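Local coordinates for cellulase (Bacillus sp. BG-CS10, PDB 5E09), which hydrolyses beta-1,4-glucosidic bonds in cellulose as a halophilic, trimodular family 5 glycoside hydrolase carrying a family 46 carbohydrate-binding module, at residues Asp16-Trp21 with Val305-Trp310; Leu96-Asn101 with His140-Glu145; Thr172-Ile177 with Arg188-Pro193. All blocks are in the same frame, centred on the assembly; numbering follows the deposited sequence.

Contact 1: Asp16-Trp21 with Val305-Trp310; sequences DMQPGW and VTHMLW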
loop_
_atom_site.group_PDB
_atom_site.type_symbol
_atom_site.label_atom_id
_atom_site.label_comp_id
_atom_site.label_asym_id
_atom_site.label_seq_id
_atom_site.Cartn_x
_atom_site.Cartn_y
_atom_site.Cartn_z
ATOM N N ASP A 16 9.816 2.653 19.987
ATOM C CA ASP A 16 11.152 2.773 19.474
ATOM C C ASP A 16 11.341 2.158 18.094
ATOM O O ASP A 16 12.385 2.274 17.512
ATOM C CB ASP A 16 12.141 2.217 20.469
ATOM C CG ASP A 16 13.512 2.760 20.280
ATOM O OD1 ASP A 16 13.637 3.934 19.930
ATOM O OD2 ASP A 16 14.481 2.025 20.490
HETATM N N MSE A 17 10.347 1.463 17.593
HETATM C CA MSE A 17 10.429 0.877 16.287
HETATM C C MSE A 17 9.951 1.793 15.193
HETATM O O MSE A 17 10.208 1.453 14.071
HETATM C CB MSE A 17 9.574 -0.373 16.229
HETATM C CG MSE A 17 9.998 -1.541 17.081
HETATM SE SE MSE A 17 8.571 -2.894 17.118
HETATM C CE MSE A 17 8.919 -3.710 15.394
ATOM N N GLN A 18 9.284 2.901 15.491
ATOM C CA GLN A 18 8.727 3.824 14.517
ATOM C C GLN A 18 9.834 4.552 13.750
ATOM O O GLN A 18 10.703 5.167 14.361
ATOM C CB GLN A 18 7.818 4.823 15.240
ATOM C CG GLN A 18 6.892 5.632 14.354
ATOM C CD GLN A 18 5.725 4.823 13.822
ATOM O OE1 GLN A 18 5.904 3.764 13.210
ATOM N NE2 GLN A 18 4.514 5.316 14.061
ATOM N N PRO A 19 9.821 4.479 12.408
ATOM C CA PRO A 19 8.955 3.682 11.532
ATOM C C PRO A 19 9.636 2.404 11.045
ATOM O O PRO A 19 10.843 2.242 11.226
ATOM C CB PRO A 19 8.703 4.624 10.363
ATOM C CG PRO A 19 10.022 5.340 10.219
ATOM C CD PRO A 19 10.582 5.478 11.633
ATOM N N GLY A 20 8.871 1.523 10.411
ATOM C CA GLY A 20 9.393 0.242 9.975
ATOM C C GLY A 20 9.190 -0.028 8.498
ATOM O O GLY A 20 8.367 0.608 7.837
ATOM N N TRP A 21 9.943 -0.991 7.983
ATOM C CA TRP A 21 9.952 -1.279 6.560
ATOM C C TRP A 21 9.913 -2.787 6.316
ATOM O O TRP A 21 10.627 -3.543 6.977
ATOM C CB TRP A 21 11.198 -0.655 5.928
ATOM C CG TRP A 21 11.322 -0.820 4.439
ATOM C CD1 TRP A 21 10.751 -0.036 3.478
ATOM C CD2 TRP A 21 12.096 -1.805 3.742
ATOM N NE1 TRP A 21 11.106 -0.484 2.229
ATOM C CE2 TRP A 21 11.939 -1.573 2.363
ATOM C CE3 TRP A 21 12.910 -2.866 4.149
ATOM C CZ2 TRP A 21 12.553 -2.352 1.391
ATOM C CZ3 TRP A 21 13.518 -3.647 3.182
ATOM C CH2 TRP A 21 13.337 -3.386 1.821
ATOM N N VAL A 305 0.381 4.135 17.066
ATOM C CA VAL A 305 0.536 2.901 16.309
ATOM C C VAL A 305 1.849 2.909 15.543
ATOM O O VAL A 305 2.040 3.723 14.643
ATOM C CB VAL A 305 -0.620 2.682 15.314
ATOM C CG1 VAL A 305 -0.392 1.399 14.512
ATOM C CG2 VAL A 305 -1.953 2.632 16.044
ATOM N N THR A 306 2.756 2.008 15.908
ATOM C CA THR A 306 3.984 1.832 15.151
ATOM C C THR A 306 3.630 1.175 13.820
ATOM O O THR A 306 2.931 0.166 13.797
ATOM C CB THR A 306 5.006 0.984 15.923
ATOM O OG1 THR A 306 5.604 1.784 16.952
ATOM C CG2 THR A 306 6.096 0.472 15.001
ATOM N N HIS A 307 4.089 1.752 12.712
ATOM C CA HIS A 307 3.702 1.261 11.392
ATOM C C HIS A 307 4.895 0.795 10.564
ATOM O O HIS A 307 6.021 1.264 10.751
ATOM C CB HIS A 307 2.936 2.345 10.635
ATOM C CG HIS A 307 3.678 3.641 10.532
ATOM N ND1 HIS A 307 4.777 3.804 9.714
ATOM C CD2 HIS A 307 3.491 4.826 11.156
ATOM C CE1 HIS A 307 5.229 5.040 9.837
ATOM N NE2 HIS A 307 4.469 5.681 10.708
HETATM N N MSE A 308 4.634 -0.127 9.642
HETATM C CA MSE A 308 5.675 -0.739 8.813
HETATM C C MSE A 308 5.231 -0.877 7.352
HETATM O O MSE A 308 4.348 -1.677 7.035
HETATM C CB MSE A 308 6.057 -2.113 9.370
HETATM C CG MSE A 308 6.319 -2.118 10.867
HETATM SE SE MSE A 308 7.023 -3.806 11.480
HETATM C CE MSE A 308 8.897 -3.543 11.008
ATOM N N LEU A 309 5.859 -0.105 6.470
ATOM C CA LEU A 309 5.455 -0.014 5.071
ATOM C C LEU A 309 5.712 -1.305 4.303
ATOM O O LEU A 309 6.789 -1.893 4.403
ATOM C CB LEU A 309 6.195 1.147 4.397
ATOM C CG LEU A 309 6.076 1.324 2.882
ATOM C CD1 LEU A 309 4.712 1.885 2.511
ATOM C CD2 LEU A 309 7.203 2.208 2.358
ATOM N N TRP A 310 4.721 -1.744 3.534
ATOM C CA TRP A 310 4.903 -2.916 2.686
ATOM C C TRP A 310 5.633 -2.520 1.408
ATOM O O TRP A 310 5.146 -1.688 0.642
ATOM C CB TRP A 310 3.562 -3.574 2.342
ATOM C CG TRP A 310 3.719 -4.725 1.390
ATOM C CD1 TRP A 310 3.370 -4.754 0.065
ATOM C CD2 TRP A 310 4.295 -5.997 1.674
ATOM N NE1 TRP A 310 3.682 -5.971 -0.482
ATOM C CE2 TRP A 310 4.259 -6.762 0.494
ATOM C CE3 TRP A 310 4.833 -6.583 2.831
ATOM C CZ2 TRP A 310 4.734 -8.067 0.415
ATOM C CZ3 TRP A 310 5.311 -7.884 2.759
ATOM C CH2 TRP A 310 5.258 -8.610 1.557
HETATM O O HOH W 1 6.555 2.842 7.961
#

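Contact 2: Leu96-Asn101 with His140-Glu145; sequences LYVMLN and HKLMFE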
loop_
_atom_site.group_PDB
_atom_site.type_symbol
_atom_site.label_atom_id
_atom_site.label_comp_id
_atom_site.label_asym_id
_atom_site.label_seq_id
_atom_site.Cartn_x
_atom_site.Cartn_y
_atom_site.Cartn_z
ATOM N N LEU A 96 18.836 -1.849 14.002
ATOM C CA LEU A 96 17.418 -1.962 13.683
ATOM C C LEU A 96 16.731 -2.978 14.588
ATOM O O LEU A 96 17.358 -3.930 15.046
ATOM C CB LEU A 96 17.220 -2.369 12.219
ATOM C CG LEU A 96 17.715 -1.418 11.131
ATOM C CD1 LEU A 96 17.639 -2.098 9.764
ATOM C CD2 LEU A 96 16.892 -0.149 11.149
ATOM N N TYR A 97 15.446 -2.766 14.854
ATOM C CA TYR A 97 14.611 -3.834 15.391
ATOM C C TYR A 97 14.210 -4.721 14.221
ATOM O O TYR A 97 14.035 -4.226 13.107
ATOM C CB TYR A 97 13.369 -3.291 16.087
ATOM C CG TYR A 97 13.619 -2.504 17.354
ATOM C CD1 TYR A 97 13.933 -1.146 17.307
ATOM C CD2 TYR A 97 13.495 -3.105 18.602
ATOM C CE1 TYR A 97 14.136 -0.415 18.467
ATOM C CE2 TYR A 97 13.699 -2.384 19.767
ATOM C CZ TYR A 97 14.021 -1.040 19.695
ATOM O OH TYR A 97 14.223 -0.324 20.853
ATOM N N VAL A 98 14.078 -6.023 14.467
ATOM C CA VAL A 98 13.706 -6.976 13.421
ATOM C C VAL A 98 12.494 -7.816 13.836
ATOM O O VAL A 98 12.412 -8.265 14.975
ATOM C CB VAL A 98 14.879 -7.918 13.082
ATOM C CG1 VAL A 98 14.486 -8.903 11.981
ATOM C CG2 VAL A 98 16.093 -7.108 12.670
HETATM N N MSE A 99 11.549 -8.002 12.916
HETATM C CA MSE A 99 10.420 -8.903 13.134
HETATM C C MSE A 99 10.510 -10.063 12.148
HETATM O O MSE A 99 10.622 -9.846 10.938
HETATM C CB MSE A 99 9.073 -8.174 12.978
HETATM C CG MSE A 99 7.859 -9.098 13.154
HETATM SE SE MSE A 99 6.098 -8.261 12.946
HETATM C CE MSE A 99 6.448 -6.614 13.952
ATOM N N LEU A 100 10.474 -11.289 12.668
ATOM C CA LEU A 100 10.571 -12.494 11.834
ATOM C C LEU A 100 9.313 -13.363 11.957
ATOM O O LEU A 100 8.778 -13.525 13.059
ATOM C CB LEU A 100 11.805 -13.304 12.224
ATOM C CG LEU A 100 12.037 -14.614 11.475
ATOM C CD1 LEU A 100 12.410 -14.333 10.035
ATOM C CD2 LEU A 100 13.103 -15.462 12.158
ATOM N N ASN A 101 8.837 -13.921 10.843
ATOM C CA ASN A 101 7.605 -14.717 10.886
ATOM C C ASN A 101 7.593 -16.009 10.076
ATOM O O ASN A 101 8.611 -16.426 9.524
ATOM C CB ASN A 101 6.409 -13.856 10.442
ATOM C CG ASN A 101 6.388 -13.546 8.943
ATOM O OD1 ASN A 101 7.070 -14.181 8.128
ATOM N ND2 ASN A 101 5.569 -12.566 8.576
ATOM N N HIS A 140 17.230 -8.831 22.070
ATOM C CA HIS A 140 15.794 -8.690 22.271
ATOM C C HIS A 140 15.172 -7.791 21.212
ATOM O O HIS A 140 13.949 -7.723 21.083
ATOM C CB HIS A 140 15.489 -8.146 23.670
ATOM C CG HIS A 140 15.476 -9.198 24.735
ATOM N ND1 HIS A 140 15.455 -8.897 26.082
ATOM C CD2 HIS A 140 15.479 -10.551 24.655
ATOM C CE1 HIS A 140 15.449 -10.016 26.782
ATOM N NE2 HIS A 140 15.463 -11.036 25.941
ATOM N N LYS A 141 16.016 -7.106 20.448
ATOM C CA LYS A 141 15.549 -6.273 19.348
ATOM C C LYS A 141 15.000 -7.141 18.211
ATOM O O LYS A 141 14.349 -6.643 17.291
ATOM C CB LYS A 141 16.678 -5.364 18.850
ATOM C CG LYS A 141 17.182 -4.366 19.901
ATOM C CD LYS A 141 17.298 -2.952 19.336
ATOM C CE LYS A 141 18.692 -2.656 18.783
ATOM N NZ LYS A 141 19.063 -3.428 17.549
ATOM N N LEU A 142 15.269 -8.441 18.277
ATOM C CA LEU A 142 14.640 -9.397 17.369
ATOM C C LEU A 142 13.385 -9.978 18.026
ATOM O O LEU A 142 13.430 -10.464 19.158
ATOM C CB LEU A 142 15.613 -10.510 16.983
ATOM C CG LEU A 142 15.034 -11.724 16.257
ATOM C CD1 LEU A 142 14.555 -11.342 14.863
ATOM C CD2 LEU A 142 16.067 -12.832 16.185
HETATM N N MSE A 143 12.269 -9.905 17.312
HETATM C CA MSE A 143 10.984 -10.373 17.810
HETATM C C MSE A 143 10.356 -11.346 16.811
HETATM O O MSE A 143 10.646 -11.297 15.609
HETATM C CB MSE A 143 10.049 -9.188 18.059
HETATM C CG MSE A 143 9.517 -8.541 16.775
HETATM SE SE MSE A 143 8.897 -6.721 17.062
HETATM C CE MSE A 143 10.618 -5.813 16.913
ATOM N N PHE A 144 9.493 -12.222 17.316
ATOM C CA PHE A 144 8.832 -13.237 16.493
ATOM C C PHE A 144 7.347 -12.944 16.354
ATOM O O PHE A 144 6.700 -12.618 17.351
ATOM C CB PHE A 144 8.998 -14.629 17.112
ATOM C CG PHE A 144 10.420 -15.088 17.242
ATOM C CD1 PHE A 144 11.413 -14.601 16.403
ATOM C CD2 PHE A 144 10.763 -16.038 18.195
ATOM C CE1 PHE A 144 12.727 -15.047 16.523
ATOM C CE2 PHE A 144 12.071 -16.484 18.318
ATOM C CZ PHE A 144 13.054 -15.987 17.478
ATOM N N GLU A 145 6.797 -13.050 15.141
ATOM C CA GLU A 145 5.339 -13.076 15.009
ATOM C C GLU A 145 4.885 -14.432 14.480
ATOM O O GLU A 145 5.484 -14.997 13.555
ATOM C CB GLU A 145 4.796 -11.940 14.123
ATOM C CG GLU A 145 5.382 -11.855 12.761
ATOM C CD GLU A 145 4.558 -11.016 11.783
ATOM O OE1 GLU A 145 3.312 -10.967 11.892
ATOM O OE2 GLU A 145 5.174 -10.398 10.892
#

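Contact 3: Thr172-Ile177 with Arg188-Pro193; sequences TAFYHI and RPLVLP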
loop_
_atom_site.group_PDB
_atom_site.type_symbol
_atom_site.label_atom_id
_atom_site.label_comp_id
_atom_site.label_asym_id
_atom_site.label_seq_id
_atom_site.Cartn_x
_atom_site.Cartn_y
_atom_site.Cartn_z
ATOM N N THR A 172 -1.047 -19.814 20.989
ATOM C CA THR A 172 -0.692 -20.401 22.282
ATOM C C THR A 172 0.473 -21.379 22.156
ATOM O O THR A 172 1.431 -21.334 22.944
ATOM C CB THR A 172 -1.903 -21.117 22.914
ATOM O OG1 THR A 172 -2.950 -20.163 23.121
ATOM C CG2 THR A 172 -1.536 -21.732 24.245
ATOM N N ALA A 173 0.398 -22.253 21.157
ATOM C CA ALA A 173 1.482 -23.202 20.900
ATOM C C ALA A 173 2.803 -22.476 20.618
ATOM O O ALA A 173 3.852 -22.815 21.174
ATOM C CB ALA A 173 1.117 -24.124 19.735
ATOM N N PHE A 174 2.733 -21.484 19.737
ATOM C CA PHE A 174 3.860 -20.614 19.414
ATOM C C PHE A 174 4.476 -20.011 20.686
ATOM O O PHE A 174 5.683 -20.166 20.955
ATOM C CB PHE A 174 3.370 -19.529 18.445
ATOM C CG PHE A 174 4.273 -18.339 18.324
ATOM C CD1 PHE A 174 5.508 -18.442 17.703
ATOM C CD2 PHE A 174 3.859 -17.102 18.786
ATOM C CE1 PHE A 174 6.334 -17.335 17.572
ATOM C CE2 PHE A 174 4.673 -15.983 18.658
ATOM C CZ PHE A 174 5.919 -16.100 18.050
ATOM N N TYR A 175 3.623 -19.361 21.476
ATOM C CA TYR A 175 4.024 -18.768 22.744
ATOM C C TYR A 175 4.812 -19.751 23.600
ATOM O O TYR A 175 5.926 -19.454 24.037
ATOM C CB TYR A 175 2.802 -18.278 23.526
ATOM C CG TYR A 175 3.152 -17.721 24.890
ATOM C CD1 TYR A 175 3.464 -16.379 25.048
ATOM C CD2 TYR A 175 3.180 -18.539 26.019
ATOM C CE1 TYR A 175 3.793 -15.864 26.285
ATOM C CE2 TYR A 175 3.513 -18.031 27.260
ATOM C CZ TYR A 175 3.816 -16.691 27.387
ATOM O OH TYR A 175 4.145 -16.170 28.618
ATOM N N HIS A 176 4.238 -20.925 23.832
ATOM C CA HIS A 176 4.864 -21.870 24.746
ATOM C C HIS A 176 6.152 -22.458 24.187
ATOM O O HIS A 176 7.085 -22.688 24.940
ATOM C CB HIS A 176 3.877 -22.973 25.129
ATOM C CG HIS A 176 2.835 -22.515 26.103
ATOM N ND1 HIS A 176 1.484 -22.655 25.874
ATOM C CD2 HIS A 176 2.952 -21.891 27.300
ATOM C CE1 HIS A 176 0.812 -22.144 26.891
ATOM N NE2 HIS A 176 1.679 -21.675 27.769
ATOM N N ILE A 177 6.225 -22.680 22.877
ATOM C CA ILE A 177 7.482 -23.129 22.277
ATOM C C ILE A 177 8.605 -22.109 22.526
ATOM O O ILE A 177 9.687 -22.449 23.036
ATOM C CB ILE A 177 7.332 -23.367 20.767
ATOM C CG1 ILE A 177 6.484 -24.616 20.506
ATOM C CG2 ILE A 177 8.706 -23.507 20.103
ATOM C CD1 ILE A 177 5.901 -24.674 19.106
ATOM N N ARG A 188 11.807 -12.455 25.053
ATOM C CA ARG A 188 11.695 -11.970 23.685
ATOM C C ARG A 188 10.273 -11.479 23.407
ATOM O O ARG A 188 9.310 -12.184 23.683
ATOM C CB ARG A 188 12.074 -13.064 22.690
ATOM C CG ARG A 188 12.120 -12.575 21.262
ATOM C CD ARG A 188 12.724 -13.603 20.330
ATOM N NE ARG A 188 13.968 -14.170 20.841
ATOM C CZ ARG A 188 15.151 -13.562 20.797
ATOM N NH1 ARG A 188 15.269 -12.340 20.288
ATOM N NH2 ARG A 188 16.222 -14.177 21.277
ATOM N N PRO A 189 10.135 -10.251 22.888
ATOM C CA PRO A 189 8.808 -9.766 22.502
ATOM C C PRO A 189 8.178 -10.642 21.420
ATOM O O PRO A 189 8.845 -11.066 20.479
ATOM C CB PRO A 189 9.095 -8.355 21.990
ATOM C CG PRO A 189 10.289 -7.937 22.790
ATOM C CD PRO A 189 11.138 -9.173 22.871
ATOM N N LEU A 190 6.896 -10.931 21.591
ATOM C CA LEU A 190 6.172 -11.810 20.689
ATOM C C LEU A 190 5.050 -11.032 20.044
ATOM O O LEU A 190 4.395 -10.234 20.699
ATOM C CB LEU A 190 5.622 -13.020 21.437
ATOM C CG LEU A 190 6.670 -13.956 22.031
ATOM C CD1 LEU A 190 5.991 -15.113 22.758
ATOM C CD2 LEU A 190 7.605 -14.465 20.943
ATOM N N VAL A 191 4.837 -11.257 18.756
ATOM C CA VAL A 191 3.861 -10.480 18.014
ATOM C C VAL A 191 2.732 -11.398 17.546
ATOM O O VAL A 191 2.974 -12.390 16.863
ATOM C CB VAL A 191 4.522 -9.763 16.812
ATOM C CG1 VAL A 191 3.498 -8.963 16.033
ATOM C CG2 VAL A 191 5.657 -8.860 17.278
ATOM N N LEU A 192 1.503 -11.079 17.933
ATOM C CA LEU A 192 0.360 -11.932 17.626
ATOM C C LEU A 192 -0.649 -11.220 16.744
ATOM O O LEU A 192 -0.989 -10.056 16.987
ATOM C CB LEU A 192 -0.323 -12.399 18.907
ATOM C CG LEU A 192 0.571 -13.098 19.925
ATOM C CD1 LEU A 192 -0.199 -13.347 21.221
ATOM C CD2 LEU A 192 1.104 -14.396 19.333
ATOM N N PRO A 193 -1.134 -11.920 15.715
ATOM C CA PRO A 193 -2.100 -11.366 14.766
ATOM C C PRO A 193 -3.561 -11.612 15.140
ATOM O O PRO A 193 -3.884 -12.626 15.763
ATOM C CB PRO A 193 -1.757 -12.104 13.474
ATOM C CG PRO A 193 -1.298 -13.456 13.956
ATOM C CD PRO A 193 -0.633 -13.238 15.288
#

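Contact 1: Asp16-Trp21 with Val305-Trp310
Q18 grips strand 306-311 with both polar atoms of its amide, one on each flank of T306. OE1 accepts the backbone N-H of H307 at 2.8 Å, on a lone pair and nearly straight (169°). NE2 gives a more bent bond to V305 O at 3.0 Å, tilted out of its own amide plane. The amide thus takes the two bonds that the N-H and C=O of one residue in a parallel neighbour would take. With CG anti to the backbone N (chi1 -165°) and a bend at the next bond, the side chain crosses that of H307 at about a right angle, OE1 lying 3.3 Å above the plane of the H307 ring and over its centre. T306 packs its CG2 against M17 CB (3.8 Å), while its OG1 bonds V14 O. Past the cis peptide before P19, regular parallel pairing takes over: G20 N bonds H307 O and G20 O receives L309 N. M308 bends back so that CE comes 4.0 Å from G20 CA, in space that a side chain on G20 would invade. An alanine in place of Q18 would probably leave H307 N and V305 O without their mates across the contact. This pairing joins the first and eighth strands of the barrel; helix 286-302 packs on Q18 and H307, and M308 reaches strands 57-60 and 267-272.

Contact 2: Leu96-Asn101 with His140-Glu145
K141 and Y97 meet at one end of this parallel strand pair, E145 with M99 and N101 at the other. K141 CD lies over one face of the Y97 ring, 3.7 Å from CE2, in a CH-pi contact offset toward the rim. Bends along the lysine chain then turn NZ to L96 O, which it approaches from above the carbonyl plane at 3.1 Å. At the far end the CG of E145 sits between its own backbone N and carbonyl carbon (chi1 55°), and the chain runs side by side with N101, pointing the same way. Its OE2 takes a weak bond from N101 ND2 at 3.2 Å and lies 3.1 Å from M99 SE, whose chain crosses it at about a right angle. Between the ends, M143 CG packs on M99 CB, and on the other face L142 CD1 touches V98 CG1 at 3.8 Å.

The backbones set this register. V98 N, M143 N, L100 N and E145 N each donate across the pair in turn, M143 N to V98 O nearly along the C=O axis. Further out, helix 78-93 covers V98 and L100, while N101 is held by V62 N through OD1 and by H103 through ND2. R59 forms a salt bridge with E145 OE2, and the hydroxyl of Y97 probably bonds D16. The salt bridge from R59, with the weak bond from N101 beside it, probably helps a buried carboxylate to keep its charge.

Contact 3: Thr172-Ile177 with Arg188-Pro193
L190 meets two aromatic side chains of helix 161-181, one with each methyl. Its CD2 lies 3.7 Å from F174 CZ, and its other methyl, CD1, approaches Y175 CD1 at 3.6 Å, so each branch of the leucine has its own ring. F174 and L190 slide past each other in opposite directions, whereas Y175 crosses L190 at about a right angle. F174, its CG anti to the backbone N (chi1 163°), extends far enough toward the strand to meet a second leucine as well: L192 CD2 stands at the ring edge, near the ring plane, 3.9 Å from F174 CD2. The contact rests on apolar side chains. V191 between the two leucines faces away from the helix and packs on M143 and E145.

Helix and strand run antiparallel, their axes 174° apart in direction and 10.2 Å from each other at closest, a gap bridged by these side chains. This is the second half of a beta-alpha-beta crossover of the TIM barrel: the chain leaves strand 142-145, climbs back through helix 161-181 and enters strand 190-193 beside it. F144 and W128, the latter edge-to-face, pack on F174, and helix 201-214 closes over L192.

Packing thins on the outer side of the helix. Y175 is partly exposed; its hydroxyl bonds D216, and its CD2 lies 3.6 Å above one face of the H176 ring, offset toward the rim. H176 itself is exposed and points away from the strand, as does the partly exposed T172.

All three contacts belong to the eight-stranded parallel barrel: contact 1 closes it, pairing the last strand with the first, contact 2 pairs the third with the fourth, and contact 3 packs a helix on the fifth. Contacts 2 and 3, centres about 12 Å apart, share a seam: V191 N probably bonds F144 O at 2.7 Å. Contact 1, also about 12 Å from contact 2 between centres, meets it through M308 SE and M99 CE, 3.8 Å apart. Contacts 1 and 3, centres about 20 Å apart and nearest atoms about 6 Å apart, do not touch. As in other family 5 barrels, the active site is expected at the C-terminal strand ends, probably nearest W310 of contact 1 and N101 and E145 of contact 2.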